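Local atomic coordinates of L-tyrosine isonitrile synthase (Pseudomonas aeruginosa, PDB entry 3E59), a protein that builds the isonitrile group of paerucumarin on L-tyrosine, taking the isonitrile carbon from C2 of ribulose 5-phosphate. Residues A[197-202]-A[229-234]; A[82-87]-A[313-318]; A[205-210]-A[221-226]. All coordinates share one frame; numbering follows the deposited sequence.

Contact 1 (A[197-202]-A[229-234])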
loop_
_atom_site.group_PDB
_atom_site.type_symbol
_atom_site.label_atom_id
_atom_site.label_comp_id
_atom_site.label_asym_id
_atom_site.label_seq_id
_atom_site.Cartn_x
_atom_site.Cartn_y
_atom_site.Cartn_z
ATOM N N LEU A 197 -9.816 13.479 -3.891
ATOM C CA LEU A 197 -10.183 12.074 -4.001
ATOM C C LEU A 197 -9.418 11.258 -2.982
ATOM O O LEU A 197 -9.990 10.371 -2.360
ATOM C CB LEU A 197 -9.974 11.521 -5.432
ATOM C CG LEU A 197 -10.940 11.994 -6.536
ATOM C CD1 LEU A 197 -10.585 11.378 -7.888
ATOM C CD2 LEU A 197 -12.407 11.695 -6.178
ATOM N N LEU A 198 -8.131 11.578 -2.809
ATOM C CA LEU A 198 -7.302 10.978 -1.768
ATOM C C LEU A 198 -7.818 11.299 -0.374
ATOM O O LEU A 198 -8.028 10.401 0.432
ATOM C CB LEU A 198 -5.839 11.436 -1.897
ATOM C CG LEU A 198 -4.883 10.886 -0.831
ATOM C CD1 LEU A 198 -4.756 9.369 -0.903
ATOM C CD2 LEU A 198 -3.499 11.560 -0.914
ATOM N N TYR A 199 -7.997 12.582 -0.083
ATOM C CA TYR A 199 -8.536 12.990 1.205
ATOM C C TYR A 199 -9.834 12.206 1.562
ATOM O O TYR A 199 -9.970 11.699 2.678
ATOM C CB TYR A 199 -8.747 14.523 1.254
ATOM C CG TYR A 199 -9.281 14.993 2.591
ATOM C CD1 TYR A 199 -10.599 15.430 2.720
ATOM C CD2 TYR A 199 -8.481 14.949 3.743
ATOM C CE1 TYR A 199 -11.098 15.829 3.946
ATOM C CE2 TYR A 199 -8.979 15.347 4.977
ATOM C CZ TYR A 199 -10.279 15.781 5.070
ATOM O OH TYR A 199 -10.784 16.186 6.286
ATOM N N ARG A 200 -10.761 12.095 0.612
ATOM C CA ARG A 200 -12.024 11.356 0.831
ATOM C C ARG A 200 -11.801 9.877 1.128
ATOM O O ARG A 200 -12.484 9.299 1.982
ATOM C CB ARG A 200 -13.040 11.566 -0.325
ATOM C CG ARG A 200 -14.364 10.743 -0.188
ATOM C CD ARG A 200 -15.618 11.460 -0.711
ATOM N NE ARG A 200 -16.038 10.995 -2.038
ATOM C CZ ARG A 200 -17.240 10.488 -2.349
ATOM N NH1 ARG A 200 -18.196 10.347 -1.437
ATOM N NH2 ARG A 200 -17.486 10.119 -3.601
ATOM N N ALA A 201 -10.835 9.274 0.441
ATOM C CA ALA A 201 -10.545 7.854 0.608
ATOM C C ALA A 201 -9.908 7.542 1.960
ATOM O O ALA A 201 -10.314 6.595 2.662
ATOM C CB ALA A 201 -9.659 7.376 -0.508
ATOM N N ILE A 202 -8.912 8.343 2.328
ATOM C CA ILE A 202 -8.254 8.202 3.620
ATOM C C ILE A 202 -9.233 8.437 4.774
ATOM O O ILE A 202 -9.165 7.752 5.788
ATOM C CB ILE A 202 -7.018 9.130 3.754
ATOM C CG1 ILE A 202 -5.993 8.860 2.624
ATOM C CG2 ILE A 202 -6.387 8.996 5.152
ATOM C CD1 ILE A 202 -5.554 7.356 2.427
ATOM N N ARG A 229 -8.282 13.487 11.398
ATOM C CA ARG A 229 -7.128 12.589 11.390
ATOM C C ARG A 229 -6.574 12.264 10.009
ATOM O O ARG A 229 -5.382 11.982 9.886
ATOM C CB ARG A 229 -7.407 11.303 12.184
ATOM C CG ARG A 229 -7.325 11.530 13.691
ATOM C CD ARG A 229 -7.449 10.246 14.480
ATOM N NE ARG A 229 -8.757 9.653 14.280
ATOM C CZ ARG A 229 -8.970 8.427 13.816
ATOM N NH1 ARG A 229 -7.957 7.626 13.524
ATOM N NH2 ARG A 229 -10.214 7.998 13.667
ATOM N N ALA A 230 -7.413 12.332 8.977
ATOM C CA ALA A 230 -6.977 12.074 7.597
ATOM C C ALA A 230 -5.878 13.030 7.112
ATOM O O ALA A 230 -4.994 12.617 6.379
ATOM C CB ALA A 230 -8.166 12.072 6.635
ATOM N N TYR A 231 -5.928 14.299 7.532
ATOM C CA TYR A 231 -4.821 15.233 7.264
ATOM C C TYR A 231 -3.477 14.736 7.825
ATOM O O TYR A 231 -2.446 14.799 7.149
ATOM C CB TYR A 231 -5.127 16.624 7.831
ATOM C CG TYR A 231 -6.248 17.349 7.112
ATOM C CD1 TYR A 231 -6.087 17.755 5.784
ATOM C CD2 TYR A 231 -7.467 17.628 7.753
ATOM C CE1 TYR A 231 -7.095 18.416 5.103
ATOM C CE2 TYR A 231 -8.494 18.310 7.065
ATOM C CZ TYR A 231 -8.285 18.691 5.739
ATOM O OH TYR A 231 -9.233 19.345 5.006
ATOM N N GLY A 232 -3.498 14.263 9.074
ATOM C CA GLY A 232 -2.293 13.745 9.735
ATOM C C GLY A 232 -1.710 12.519 9.050
ATOM O O GLY A 232 -0.497 12.429 8.840
ATOM N N VAL A 233 -2.573 11.576 8.698
ATOM C CA VAL A 233 -2.158 10.351 7.993
ATOM C C VAL A 233 -1.487 10.649 6.648
ATOM O O VAL A 233 -0.422 10.103 6.343
ATOM C CB VAL A 233 -3.356 9.369 7.818
ATOM C CG1 VAL A 233 -2.977 8.148 6.967
ATOM C CG2 VAL A 233 -3.861 8.918 9.165
ATOM N N ILE A 234 -2.106 11.520 5.854
ATOM C CA ILE A 234 -1.524 12.001 4.599
ATOM C C ILE A 234 -0.171 12.672 4.865
ATOM O O ILE A 234 0.808 12.418 4.147
ATOM C CB ILE A 234 -2.483 13.001 3.884
ATOM C CG1 ILE A 234 -3.849 12.361 3.571
ATOM C CG2 ILE A 234 -1.862 13.576 2.638
ATOM C CD1 ILE A 234 -3.762 11.103 2.764
#
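Y199 and Y231 carry the polar-tipped end of this helix pair, their rings forming an offset stack with centroids 4.5 Å apart and planes inclined by 29°. CE2 of Y199 sits 3.4 Å above the plane of the Y231 ring, over its centre, while OH of Y231 comes over a face of the Y199 ring. The CE2, CZ and OH side of Y199 is thus the part laid on Y231. In Y199 CG is anti to the backbone N (chi1 -179°), whereas in Y231 it is anti to the carbonyl carbon; the two rings leave their helices by different routes and still converge. Beside them A230 points its methyl at the other helix, with CB 3.8 Å from CE2 of Y199 and 3.9 Å from CG2 of I202. That same CG2 branch lies 4.0 Å from CG1 of V233. Farther along, L198 and I234 meet tip to tip, CD2 of the leucine 3.7 Å from CD1 of the isoleucine.

The small A230 lies where the backbones come nearest, opposite I202. The segment axes approach to 9.3 Å at 111°, a steep crossing consistent with a compact patch of contact. In the next shell, L189 of helix 182-189 packs on both tyrosines and I185 of the same helix on I234, making this a three-helix junction. Y199 OH bonds to the carbonyl of K227, just before 229-234 on the same helix, and Y231 OH to R186 of helix 182-189. Between the two segments themselves the attachment is apolar packing and ring stacking, with no hydrogen bond; the Y199 hydroxyl adds a polar tie to the partner helix just beyond them and restrains the ring that stacks.

Contact 2 (A[82-87]-A[313-318])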
loop_
_atom_site.group_PDB
_atom_site.type_symbol
_atom_site.label_atom_id
_atom_site.label_comp_id
_atom_site.label_asym_id
_atom_site.label_seq_id
_atom_site.Cartn_x
_atom_site.Cartn_y
_atom_site.Cartn_z
ATOM N N PRO A 82 -0.800 -10.978 9.517
ATOM C CA PRO A 82 -0.910 -11.210 8.070
ATOM C C PRO A 82 -1.586 -12.558 7.762
ATOM O O PRO A 82 -1.365 -13.536 8.481
ATOM C CB PRO A 82 0.545 -11.241 7.599
ATOM C CG PRO A 82 1.338 -10.613 8.653
ATOM C CD PRO A 82 0.586 -10.717 9.943
ATOM N N ASP A 83 -2.406 -12.608 6.709
ATOM C CA ASP A 83 -3.096 -13.853 6.351
ATOM C C ASP A 83 -3.036 -14.122 4.846
ATOM O O ASP A 83 -2.142 -13.601 4.150
ATOM C CB ASP A 83 -4.536 -13.895 6.925
ATOM C CG ASP A 83 -5.438 -12.772 6.398
ATOM O OD1 ASP A 83 -5.270 -12.292 5.266
ATOM O OD2 ASP A 83 -6.350 -12.367 7.130
ATOM N N MET A 84 -3.962 -14.935 4.343
ATOM C CA MET A 84 -3.984 -15.277 2.906
ATOM C C MET A 84 -4.024 -14.040 1.972
ATOM O O MET A 84 -3.445 -14.041 0.887
ATOM C CB MET A 84 -5.131 -16.255 2.610
ATOM C CG MET A 84 -5.124 -16.832 1.198
ATOM S SD MET A 84 -3.740 -17.931 0.843
ATOM C CE MET A 84 -4.338 -19.441 1.578
ATOM N N ALA A 85 -4.664 -12.967 2.415
ATOM C CA ALA A 85 -4.653 -11.726 1.638
ATOM C C ALA A 85 -3.232 -11.144 1.480
ATOM O O ALA A 85 -2.814 -10.832 0.362
ATOM C CB ALA A 85 -5.609 -10.705 2.242
ATOM N N GLU A 86 -2.487 -11.005 2.580
ATOM C CA GLU A 86 -1.072 -10.604 2.487
ATOM C C GLU A 86 -0.253 -11.601 1.681
ATOM O O GLU A 86 0.578 -11.200 0.849
ATOM C CB GLU A 86 -0.421 -10.461 3.861
ATOM C CG GLU A 86 -0.653 -9.137 4.551
ATOM C CD GLU A 86 -1.978 -9.085 5.273
ATOM O OE1 GLU A 86 -2.765 -10.050 5.182
ATOM O OE2 GLU A 86 -2.224 -8.083 5.952
ATOM N N ARG A 87 -0.492 -12.894 1.926
ATOM C CA ARG A 87 0.321 -13.965 1.345
ATOM C C ARG A 87 0.266 -13.957 -0.169
ATOM O O ARG A 87 1.304 -13.984 -0.836
ATOM C CB ARG A 87 -0.085 -15.339 1.880
ATOM C CG ARG A 87 0.703 -16.497 1.231
ATOM C CD ARG A 87 0.362 -17.835 1.862
ATOM N NE ARG A 87 0.296 -17.770 3.324
ATOM C CZ ARG A 87 1.321 -18.015 4.141
ATOM N NH1 ARG A 87 2.516 -18.337 3.651
ATOM N NH2 ARG A 87 1.151 -17.942 5.455
ATOM N N GLN A 313 -5.486 -21.548 12.381
ATOM C CA GLN A 313 -5.699 -20.108 12.217
ATOM C C GLN A 313 -6.669 -19.759 11.085
ATOM O O GLN A 313 -6.567 -20.323 9.994
ATOM C CB GLN A 313 -4.358 -19.401 11.974
ATOM N N PRO A 314 -7.626 -18.836 11.348
ATOM C CA PRO A 314 -8.465 -18.254 10.294
ATOM C C PRO A 314 -7.633 -17.738 9.117
ATOM O O PRO A 314 -6.632 -17.034 9.313
ATOM C CB PRO A 314 -9.198 -17.096 11.002
ATOM C CG PRO A 314 -8.593 -16.990 12.366
ATOM C CD PRO A 314 -8.002 -18.328 12.680
ATOM N N SER A 315 -8.052 -18.090 7.904
ATOM C CA SER A 315 -7.231 -17.887 6.715
ATOM C C SER A 315 -7.921 -16.996 5.687
ATOM O O SER A 315 -7.371 -15.971 5.268
ATOM C CB SER A 315 -6.857 -19.253 6.107
ATOM O OG SER A 315 -6.205 -19.110 4.854
ATOM N N HIS A 316 -9.127 -17.386 5.286
ATOM C CA HIS A 316 -9.853 -16.709 4.205
ATOM C C HIS A 316 -11.295 -17.192 4.190
ATOM O O HIS A 316 -11.673 -18.056 4.984
ATOM C CB HIS A 316 -9.183 -16.969 2.835
ATOM C CG HIS A 316 -8.976 -18.424 2.517
ATOM N ND1 HIS A 316 -7.856 -19.124 2.916
ATOM C CD2 HIS A 316 -9.746 -19.309 1.836
ATOM C CE1 HIS A 316 -7.941 -20.370 2.491
ATOM N NE2 HIS A 316 -9.080 -20.509 1.837
ATOM N N TYR A 317 -12.098 -16.626 3.297
ATOM C CA TYR A 317 -13.462 -17.102 3.080
ATOM C C TYR A 317 -13.565 -17.788 1.722
ATOM O O TYR A 317 -12.647 -17.676 0.886
ATOM C CB TYR A 317 -14.455 -15.944 3.164
ATOM C CG TYR A 317 -14.652 -15.401 4.563
ATOM C CD1 TYR A 317 -15.629 -15.933 5.406
ATOM C CD2 TYR A 317 -13.863 -14.348 5.043
ATOM C CE1 TYR A 317 -15.819 -15.440 6.685
ATOM C CE2 TYR A 317 -14.052 -13.840 6.325
ATOM C CZ TYR A 317 -15.028 -14.402 7.142
ATOM O OH TYR A 317 -15.217 -13.906 8.412
ATOM N N ARG A 318 -14.666 -18.515 1.528
ATOM C CA ARG A 318 -15.020 -19.132 0.244
ATOM C C ARG A 318 -16.489 -18.863 -0.102
ATOM O O ARG A 318 -17.331 -18.767 0.793
ATOM C CB ARG A 318 -14.747 -20.643 0.262
HETATM O O HOH W 1 -7.883 -13.393 4.352
#
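M84 meets S315 and H316 with both ends of a folded side chain. Its CG is anti to the backbone N (chi1 -172°), and bends at chi2 and chi3 curl the thioether so that it runs alongside the H316 side chain in the same direction. M84 CB lies 3.5 Å from the carbonyl O of S315; M84 CE reaches 3.8 Å from ND1 of H316 and equally close to OG of S315. M84 SD stands obliquely to the H316 ring, 5.4 Å from its centroid. S315 OG and H316 ND1 are hydrogen-bonded, though the modelled 2.5 Å is doubtfully short. These two residues both face V308 and form a classic beta bulge in strand 313-318. On the other segment D83 is the N-cap of helix 84-103: A85 N meets its OD1 on the anti side, somewhat out of the carboxylate plane, while D83 N donates to E86 OE1 in a nearly straight bond (175°), completing a capping box. The D83 carboxylate stands between backbone N and carbonyl carbon (chi1 61°), the conformation that brings OD1 back to the helix end. A water donates to S315 O at 2.8 Å and, weakly, to D83 OD1, bridging cap and bulge.

Contact 3 (A[205-210]-A[221-226])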
loop_
_atom_site.group_PDB
_atom_site.type_symbol
_atom_site.label_atom_id
_atom_site.label_comp_id
_atom_site.label_asym_id
_atom_site.label_seq_id
_atom_site.Cartn_x
_atom_site.Cartn_y
_atom_site.Cartn_z
ATOM N N PHE A 205 -11.228 5.168 5.174
ATOM C CA PHE A 205 -10.496 4.101 5.877
ATOM C C PHE A 205 -10.549 4.332 7.382
ATOM O O PHE A 205 -10.799 3.412 8.152
ATOM C CB PHE A 205 -9.004 4.042 5.501
ATOM C CG PHE A 205 -8.715 3.798 4.041
ATOM C CD1 PHE A 205 -9.670 3.284 3.179
ATOM C CD2 PHE A 205 -7.436 4.054 3.545
ATOM C CE1 PHE A 205 -9.367 3.060 1.840
ATOM C CE2 PHE A 205 -7.122 3.827 2.194
ATOM C CZ PHE A 205 -8.085 3.332 1.351
ATOM N N LEU A 206 -10.265 5.561 7.796
ATOM C CA LEU A 206 -10.285 5.923 9.211
ATOM C C LEU A 206 -11.682 5.797 9.812
ATOM O O LEU A 206 -11.844 5.259 10.906
ATOM C CB LEU A 206 -9.735 7.343 9.413
ATOM C CG LEU A 206 -8.275 7.501 8.968
ATOM C CD1 LEU A 206 -7.876 8.953 8.973
ATOM C CD2 LEU A 206 -7.317 6.680 9.845
ATOM N N TYR A 207 -12.687 6.281 9.093
ATOM C CA TYR A 207 -14.069 6.157 9.554
ATOM C C TYR A 207 -14.486 4.685 9.695
ATOM O O TYR A 207 -15.032 4.275 10.725
ATOM C CB TYR A 207 -15.007 6.924 8.613
ATOM C CG TYR A 207 -16.472 6.650 8.849
ATOM C CD1 TYR A 207 -17.155 7.302 9.878
ATOM C CD2 TYR A 207 -17.183 5.764 8.035
ATOM C CE1 TYR A 207 -18.499 7.073 10.102
ATOM C CE2 TYR A 207 -18.548 5.516 8.259
ATOM C CZ TYR A 207 -19.188 6.183 9.298
ATOM O OH TYR A 207 -20.520 5.980 9.570
ATOM N N GLU A 208 -14.210 3.894 8.668
ATOM C CA GLU A 208 -14.536 2.471 8.678
ATOM C C GLU A 208 -13.751 1.675 9.725
ATOM O O GLU A 208 -14.283 0.739 10.318
ATOM C CB GLU A 208 -14.419 1.884 7.272
ATOM C CG GLU A 208 -15.573 2.369 6.377
ATOM C CD GLU A 208 -15.542 1.848 4.948
ATOM O OE1 GLU A 208 -14.659 1.050 4.575
ATOM O OE2 GLU A 208 -16.423 2.256 4.174
ATOM N N ASP A 209 -12.506 2.074 9.978
ATOM C CA ASP A 209 -11.727 1.526 11.094
ATOM C C ASP A 209 -12.417 1.724 12.448
ATOM O O ASP A 209 -12.285 0.882 13.333
ATOM C CB ASP A 209 -10.354 2.195 11.167
ATOM C CG ASP A 209 -9.313 1.526 10.275
ATOM O OD1 ASP A 209 -9.610 0.488 9.632
ATOM O OD2 ASP A 209 -8.181 2.055 10.244
ATOM N N GLY A 210 -13.117 2.854 12.608
ATOM C CA GLY A 210 -13.798 3.189 13.862
ATOM C C GLY A 210 -15.198 2.609 13.979
ATOM O O GLY A 210 -15.750 2.521 15.075
ATOM N N ALA A 221 -20.066 11.948 14.594
ATOM C CA ALA A 221 -18.886 12.288 15.379
ATOM C C ALA A 221 -17.673 11.485 14.923
ATOM O O ALA A 221 -16.552 12.003 14.917
ATOM C CB ALA A 221 -19.147 12.049 16.851
ATOM N N LEU A 222 -17.904 10.222 14.544
ATOM C CA LEU A 222 -16.863 9.369 13.994
ATOM C C LEU A 222 -16.353 9.932 12.670
ATOM O O LEU A 222 -15.141 9.979 12.441
ATOM C CB LEU A 222 -17.370 7.937 13.805
ATOM C CG LEU A 222 -16.361 6.819 13.532
ATOM C CD1 LEU A 222 -15.436 6.624 14.722
ATOM C CD2 LEU A 222 -17.078 5.511 13.191
ATOM N N GLN A 223 -17.272 10.369 11.815
ATOM C CA GLN A 223 -16.901 10.944 10.512
ATOM C C GLN A 223 -16.068 12.231 10.647
ATOM O O GLN A 223 -15.076 12.423 9.933
ATOM C CB GLN A 223 -18.148 11.158 9.643
ATOM C CG GLN A 223 -17.948 12.013 8.382
ATOM C CD GLN A 223 -17.173 11.307 7.260
ATOM O OE1 GLN A 223 -16.845 10.119 7.345
ATOM N NE2 GLN A 223 -16.878 12.054 6.199
ATOM N N ARG A 224 -16.454 13.087 11.590
ATOM C CA ARG A 224 -15.740 14.333 11.842
ATOM C C ARG A 224 -14.354 14.087 12.418
ATOM O O ARG A 224 -13.388 14.743 12.025
ATOM C CB ARG A 224 -16.558 15.258 12.756
ATOM N N ASP A 225 -14.255 13.139 13.343
ATOM C CA ASP A 225 -12.955 12.671 13.823
ATOM C C ASP A 225 -12.054 12.166 12.685
ATOM O O ASP A 225 -10.879 12.554 12.592
ATOM C CB ASP A 225 -13.135 11.577 14.877
ATOM C CG ASP A 225 -11.819 11.119 15.465
ATOM O OD1 ASP A 225 -11.149 11.938 16.128
ATOM O OD2 ASP A 225 -11.455 9.945 15.254
ATOM N N ALA A 226 -12.601 11.315 11.821
ATOM C CA ALA A 226 -11.844 10.750 10.691
ATOM C C ALA A 226 -11.345 11.829 9.741
ATOM O O ALA A 226 -10.217 11.761 9.240
ATOM C CB ALA A 226 -12.693 9.724 9.925
#
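L206 opens the contact by setting its CB 3.8 Å from CB of A226, and its CD1 comes 3.7 Å from the A226 carbonyl O. At Y207 the methyl of A226 presses on the backbone itself, 3.5 Å from the N, and also meets the tyrosine CB. The Y207 ring then passes alongside the facing helix: with CG anti to the backbone N (chi1 169°), it crosses the L222 and Q223 side chains at about right angles. Q223 N lies at the ring's edge, near its plane, 3.6 Å from Y207 CD1, and the Q223 amide is turned 75° from the ring. CD2 of L222 approaches Y207 CE1 obliquely at 3.7 Å and continues to the Y207 carbonyl O. One turn on, G210 receives the same leucine, with L222 CD2 3.5 Å from its C and CD1 3.9 Å from its CA; an absent side chain lets the leucine lie against the main chain. Helices 193-210 and 219-247, successive in the chain, form a helical hairpin whose segments here run at 138°. Away from helix 219-247, F205 packs on W277 and H282 and D209 forms a salt bridge with K76, setting helix 193-210 against neighbouring loops.

Overall arrangement
Contacts 1 and 3 are two stations along one helix pair, 193-210 with 219-247, their centres 11 Å apart. L206 joins them: its CD1 lies 3.4 Å from A230 N, carrying the packing from one patch into the next. Contact 3 lies nearer the connection between the helices and is nested within the loop closed by contact 1. Both in turn fall inside the much longer loop closed by contact 2, whose centre is about 27 Å from that of contact 1 and 25 Å from that of contact 3, without touching either. Contacts 1 and 3 thus hold one helical hairpin together at two points, while contact 2 brings strand 313-318 of the mixed sheet, near the C-terminus, back to the start of helix 84-103.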